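Local coordinates for nuclear hormone receptor FTZ-F1 (Drosophila melanogaster, PDB 2XHS), which probably regulates transcription as an NR5A-family nuclear receptor, its ligand-binding domain forming a complex with a Fushi tarazu peptide, at residues S89-L94 against I209-A213. Numbering follows the deposited sequence.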
ATOM      1  N   SER A  89       2.017   5.605  -3.732  1.00 41.04           N
ATOM      2  CA  SER A  89       0.791   5.381  -4.421  1.00 40.77           C
ATOM      3  C   SER A  89       0.667   3.944  -4.724  1.00 39.72           C
ATOM      4  O   SER A  89      -0.372   3.397  -4.639  1.00 39.36           O
ATOM      5  CB  SER A  89       0.772   6.170  -5.699  1.00 41.47           C
ATOM      6  OG  SER A  89       2.045   6.211  -6.260  1.00 46.49           O
ATOM      7  N   ASP A  90       1.748   3.325  -5.103  1.00 39.00           N
ATOM      8  CA  ASP A  90       1.722   1.948  -5.456  1.00 39.89           C
ATOM      9  C   ASP A  90       1.353   1.054  -4.332  1.00 40.82           C
ATOM     10  O   ASP A  90       0.671   0.102  -4.528  1.00 40.77           O
ATOM     11  CB  ASP A  90       3.065   1.548  -5.988  1.00 40.69           C
ATOM     12  CG  ASP A  90       3.128   1.615  -7.454  1.00 45.47           C
ATOM     13  OD1 ASP A  90       3.183   2.712  -7.980  1.00 47.30           O
ATOM     14  OD2 ASP A  90       3.137   0.566  -8.084  1.00 51.00           O
HETATM   15  N   MSE A  91       1.855   1.328  -3.153  1.00 41.90           N
HETATM   16  CA  MSE A  91       1.511   0.558  -1.994  1.00 43.32           C
HETATM   17  C   MSE A  91       0.098   0.675  -1.578  1.00 42.46           C
HETATM   18  O   MSE A  91      -0.467  -0.257  -1.127  1.00 42.45           O
HETATM   19  CB  MSE A  91       2.424   0.841  -0.849  1.00 44.96           C
HETATM   20  CG  MSE A  91       3.316  -0.302  -0.534  1.00 52.89           C
HETATM   21 SE   MSE A  91       5.098   0.276  -0.398  1.00 81.73          SE
HETATM   22  CE  MSE A  91       4.991   1.705   0.769  1.00 76.10           C
ATOM     23  N   LEU A  92      -0.496   1.823  -1.716  1.00 41.97           N
ATOM     24  CA  LEU A  92      -1.832   1.969  -1.251  1.00 41.30           C
ATOM     25  C   LEU A  92      -2.794   1.079  -1.951  1.00 40.11           C
ATOM     26  O   LEU A  92      -3.697   0.581  -1.361  1.00 41.33           O
ATOM     27  CB  LEU A  92      -2.280   3.392  -1.418  1.00 42.14           C
ATOM     28  CG  LEU A  92      -1.579   4.415  -0.572  1.00 46.49           C
ATOM     29  CD1 LEU A  92      -2.321   5.664  -0.684  1.00 49.18           C
ATOM     30  CD2 LEU A  92      -1.575   3.965   0.828  1.00 52.82           C
ATOM     31  N   VAL A  93      -2.624   0.918  -3.236  1.00 39.43           N
ATOM     32  CA  VAL A  93      -3.483   0.077  -4.018  1.00 38.78           C
ATOM     33  C   VAL A  93      -3.390  -1.363  -3.607  1.00 39.89           C
ATOM     34  O   VAL A  93      -4.364  -2.018  -3.375  1.00 40.55           O
ATOM     35  CB  VAL A  93      -3.050   0.204  -5.456  1.00 38.06           C
ATOM     36  CG1 VAL A  93      -3.817  -0.689  -6.338  1.00 35.09           C
ATOM     37  CG2 VAL A  93      -3.219   1.594  -5.897  1.00 36.96           C
ATOM     38  N   LEU A  94      -2.181  -1.839  -3.481  1.00 41.27           N
ATOM     39  CA  LEU A  94      -1.949  -3.177  -3.054  1.00 41.62           C
ATOM     40  C   LEU A  94      -2.484  -3.386  -1.672  1.00 40.93           C
ATOM     41  O   LEU A  94      -3.082  -4.369  -1.385  1.00 41.79           O
ATOM     42  CB  LEU A  94      -0.469  -3.427  -3.057  1.00 41.45           C
ATOM     43  CG  LEU A  94      -0.027  -4.812  -2.642  1.00 41.45           C
ATOM     44  CD1 LEU A  94      -0.145  -5.728  -3.756  1.00 38.04           C
ATOM     45  CD2 LEU A  94       1.360  -4.725  -2.219  1.00 44.23           C
ATOM     46  N   ILE A 209      -0.418  -2.622 -11.522  1.00 42.86           N
ATOM     47  CA  ILE A 209      -0.810  -1.852 -10.383  1.00 41.03           C
ATOM     48  C   ILE A 209      -0.252  -0.489 -10.496  1.00 42.28           C
ATOM     49  O   ILE A 209      -0.879   0.447 -10.129  1.00 42.73           O
ATOM     50  CB  ILE A 209      -0.200  -2.381  -9.156  1.00 40.08           C
ATOM     51  CG1 ILE A 209      -0.979  -3.552  -8.651  1.00 38.67           C
ATOM     52  CG2 ILE A 209      -0.189  -1.338  -8.135  1.00 36.76           C
ATOM     53  CD1 ILE A 209      -0.444  -4.061  -7.424  1.00 35.08           C
ATOM     54  N   HIS A 210       0.957  -0.381 -10.988  1.00 43.21           N
ATOM     55  CA  HIS A 210       1.614   0.879 -11.101  1.00 44.24           C
ATOM     56  C   HIS A 210       0.864   1.761 -12.035  1.00 44.63           C
ATOM     57  O   HIS A 210       0.696   2.908 -11.797  1.00 45.87           O
ATOM     58  CB  HIS A 210       3.024   0.654 -11.585  1.00 44.59           C
ATOM     59  CG  HIS A 210       3.809   1.904 -11.773  1.00 45.97           C
ATOM     60  ND1 HIS A 210       4.145   2.730 -10.736  1.00 48.84           N
ATOM     61  CD2 HIS A 210       4.325   2.464 -12.878  1.00 47.83           C
ATOM     62  CE1 HIS A 210       4.825   3.754 -11.195  1.00 49.43           C
ATOM     63  NE2 HIS A 210       4.945   3.618 -12.495  1.00 50.31           N
ATOM     64  N   ALA A 211       0.360   1.216 -13.103  1.00 44.44           N
ATOM     65  CA  ALA A 211      -0.330   2.038 -14.037  1.00 45.49           C
ATOM     66  C   ALA A 211      -1.504   2.676 -13.357  1.00 46.70           C
ATOM     67  O   ALA A 211      -1.780   3.825 -13.555  1.00 47.50           O
ATOM     68  CB  ALA A 211      -0.785   1.221 -15.147  1.00 45.43           C
HETATM   69  N   MSE A 212      -2.196   1.924 -12.532  1.00 47.42           N
HETATM   70  CA  MSE A 212      -3.330   2.439 -11.815  1.00 47.80           C
HETATM   71  C   MSE A 212      -2.948   3.546 -10.892  1.00 47.17           C
HETATM   72  O   MSE A 212      -3.694   4.449 -10.704  1.00 48.10           O
HETATM   73  CB  MSE A 212      -3.915   1.356 -10.953  1.00 48.62           C
HETATM   74  CG  MSE A 212      -5.091   0.661 -11.498  1.00 54.15           C
HETATM   75 SE   MSE A 212      -5.812  -0.287 -10.092  1.00 70.32          SE
HETATM   76  CE  MSE A 212      -6.238   1.181  -9.065  1.00 65.66           C
ATOM     77  N   ALA A 213      -1.802   3.426 -10.259  1.00 45.63           N
ATOM     78  CA  ALA A 213      -1.318   4.400  -9.304  1.00 44.99           C
ATOM     79  C   ALA A 213      -1.030   5.704  -9.938  1.00 45.12           C
ATOM     80  O   ALA A 213      -1.151   6.741  -9.351  1.00 45.84           O
ATOM     81  CB  ALA A 213      -0.111   3.906  -8.667  1.00 44.59           C
TER
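Ile209 opens the contact by sending its two branches to different neighbours on 89-94. CG2, anti to the backbone N, meets Val93, standing 4.1 Å from Val93 CG1 as the two side chains run past one another, pointing opposite ways. The longer branch ends with CD1 4.0 Å from Leu94 CD1; a beta-branched residue thus suits a place between two apolar partners. The next residue, His210, supplies the polar link: its ND1 donates to Asp90 OD1 at 2.9 Å, nearly straight at 165°. The acceptor lies close to the imidazole plane and is approached on its syn side, while ring and carboxylate are turned only 30° from each other. With the carboxylate of Asp90 replaced by an alanine's methyl, His210 ND1 is likely to lose this acceptor and its ring to turn more freely. Met212, present as selenomethionine, bends at chi3 and brings its CE to 4.1 Å from Val93 CG1, a flexible arm filling in beside a compact valine; both also touch Phe134. The CA atoms lie closest at Ser89 and Ala213, 5.4 Å apart, and small side chains fit that closeness: Ser89 CB rests 3.8 Å from Ala213 CB, while the serine hydroxyl hydrogen-bonds Glu217, farther along the same helix as Ala213. Ala213 CB also packs 3.6 Å from Asp90 OD1, its methyl against the oxygen that His210 binds. Within the helical ligand-binding domain, the contact joins helices 77-102 and 198-224, whose local axes cross at 113°, and its chemistry pairs apolar packing with a buried carboxylate that would probably favour a proton on ND1 and help fix the ring's rotation.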